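Local coordinates for GH5 (Bacteroidetes bacterium AC2a, PDB 4YHE), which probably hydrolyses beta-glucosidic linkages in cellulose or related glucans, as a cellulase of glycoside hydrolase family 5, at residues 235-240 / 290-295. Sequence-based numbering, arbitrary orientation.
Sequences RLMVAV and PVYFGE
A239 lies over one face of the Y292 ring, its CA 4.1 Å from the ring centroid, while A239 CB meets Y292 CZ at 3.5 Å. M237 also meets this ring: its CB lies in the ring plane at the edge, and the chain bends at chi3 (-75°) to bring CE within 3.8 Å of Y292 CE1, with the sulfur in an oblique Met-aromatic contact. M237 CG packs on P290 CG. On the opposite face of the strand pair, V240 CG2 lies over the F293 ring, 3.6 Å from its centroid, and touches V291 CG1. Apart from P290, which precedes its strand, these residues lie on two parallel strands, the sixth and seventh of the (beta/alpha)8 barrel, with Y292 and A239 facing its interior and V238, V240, V291 and F293 its helical coat, which includes helix 270-285. The register is set by V238 N to P290 O at 2.9 Å, Y292 N to V238 O, nearly along the C=O axis, and V240 N to Y292 O. At the C-terminal end of this pairing, the chain turns at G294, whose N makes a weak, bent bond (126°) to V240 O. Y292 CG sits between its backbone N and carbonyl carbon (chi1 70°), which swings the ring across the neighbouring strand; its hydroxyl hydrogen-bonds E160. An alanine in place of Y292 would probably leave E160 without this partner and open a gap beside M237 and A239. Past the turn, at the strand end where family 5 enzymes carry their nucleophile, E295 OE2 salt-bridges R59 and OE1 hydrogen-bonds Y243.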
# COMPACT_ATOMS: atom_id res chain seq x y z
N ARG A 235 -13.32 -7.68 10.72
CA ARG A 235 -13.29 -7.37 9.29
C ARG A 235 -12.48 -6.09 8.96
O ARG A 235 -12.61 -5.53 7.87
CB ARG A 235 -14.72 -7.27 8.74
CG ARG A 235 -15.48 -8.59 8.80
CD ARG A 235 -14.95 -9.59 7.79
NE ARG A 235 -15.35 -10.97 8.08
CZ ARG A 235 -15.44 -11.95 7.18
NH1 ARG A 235 -15.20 -11.72 5.90
NH2 ARG A 235 -15.82 -13.17 7.56
N LEU A 236 -11.63 -5.65 9.89
CA LEU A 236 -10.70 -4.53 9.63
C LEU A 236 -9.26 -5.02 9.56
O LEU A 236 -8.89 -5.98 10.25
CB LEU A 236 -10.82 -3.46 10.71
CG LEU A 236 -12.17 -2.70 10.83
CD1 LEU A 236 -12.15 -1.71 11.98
CD2 LEU A 236 -12.52 -1.98 9.56
N MET A 237 -8.46 -4.43 8.67
CA MET A 237 -7.03 -4.70 8.56
C MET A 237 -6.29 -3.37 8.62
O MET A 237 -6.81 -2.34 8.17
CB MET A 237 -6.67 -5.39 7.23
CG MET A 237 -7.61 -6.53 6.82
SD MET A 237 -6.86 -7.64 5.62
CE MET A 237 -6.98 -6.56 4.20
N VAL A 238 -5.08 -3.41 9.17
CA VAL A 238 -4.25 -2.21 9.31
C VAL A 238 -3.34 -2.20 8.11
O VAL A 238 -2.65 -3.16 7.84
CB VAL A 238 -3.44 -2.18 10.61
CG1 VAL A 238 -2.50 -0.97 10.63
CG2 VAL A 238 -4.38 -2.11 11.82
N ALA A 239 -3.40 -1.11 7.36
CA ALA A 239 -2.53 -0.88 6.20
C ALA A 239 -1.37 -0.02 6.62
O ALA A 239 -1.57 1.04 7.23
CB ALA A 239 -3.31 -0.15 5.12
N VAL A 240 -0.17 -0.41 6.21
CA VAL A 240 1.03 0.40 6.41
C VAL A 240 1.90 0.39 5.15
O VAL A 240 1.74 -0.48 4.26
CB VAL A 240 1.86 -0.11 7.63
CG1 VAL A 240 1.18 0.20 8.95
CG2 VAL A 240 2.10 -1.60 7.57
N PRO A 290 -5.33 -8.28 11.48
CA PRO A 290 -4.33 -8.38 10.41
C PRO A 290 -3.68 -7.07 10.04
O PRO A 290 -4.28 -5.99 10.18
CB PRO A 290 -5.11 -8.93 9.20
CG PRO A 290 -6.55 -8.85 9.60
CD PRO A 290 -6.70 -8.46 11.02
N VAL A 291 -2.46 -7.20 9.54
CA VAL A 291 -1.66 -6.07 9.05
C VAL A 291 -1.12 -6.44 7.68
O VAL A 291 -0.69 -7.55 7.46
CB VAL A 291 -0.43 -5.79 9.95
CG1 VAL A 291 0.35 -4.60 9.43
CG2 VAL A 291 -0.85 -5.59 11.38
N TYR A 292 -1.15 -5.49 6.75
CA TYR A 292 -0.55 -5.68 5.46
C TYR A 292 0.19 -4.41 5.09
O TYR A 292 -0.23 -3.30 5.45
CB TYR A 292 -1.56 -6.07 4.37
CG TYR A 292 -2.52 -4.96 3.96
CD1 TYR A 292 -3.67 -4.69 4.70
CD2 TYR A 292 -2.27 -4.19 2.82
CE1 TYR A 292 -4.55 -3.69 4.32
CE2 TYR A 292 -3.15 -3.17 2.44
CZ TYR A 292 -4.29 -2.93 3.18
OH TYR A 292 -5.16 -1.98 2.81
N PHE A 293 1.30 -4.61 4.41
CA PHE A 293 2.00 -3.55 3.73
C PHE A 293 1.31 -3.30 2.38
O PHE A 293 1.50 -4.05 1.43
CB PHE A 293 3.51 -3.83 3.62
CG PHE A 293 4.25 -3.64 4.92
CD1 PHE A 293 4.36 -4.69 5.83
CD2 PHE A 293 4.78 -2.40 5.27
CE1 PHE A 293 5.01 -4.51 7.04
CE2 PHE A 293 5.40 -2.19 6.50
CZ PHE A 293 5.51 -3.26 7.40
N GLY A 294 0.53 -2.21 2.32
CA GLY A 294 -0.04 -1.74 1.07
C GLY A 294 1.01 -1.43 0.02
O GLY A 294 0.77 -1.59 -1.17
N GLU A 295 2.16 -0.96 0.49
CA GLU A 295 3.33 -0.70 -0.33
C GLU A 295 4.59 -1.02 0.40
O GLU A 295 4.74 -0.65 1.58
CB GLU A 295 3.41 0.79 -0.71
CG GLU A 295 2.24 1.27 -1.50
CD GLU A 295 2.27 2.78 -1.78
OE1 GLU A 295 3.36 3.39 -1.74
OE2 GLU A 295 1.19 3.32 -2.06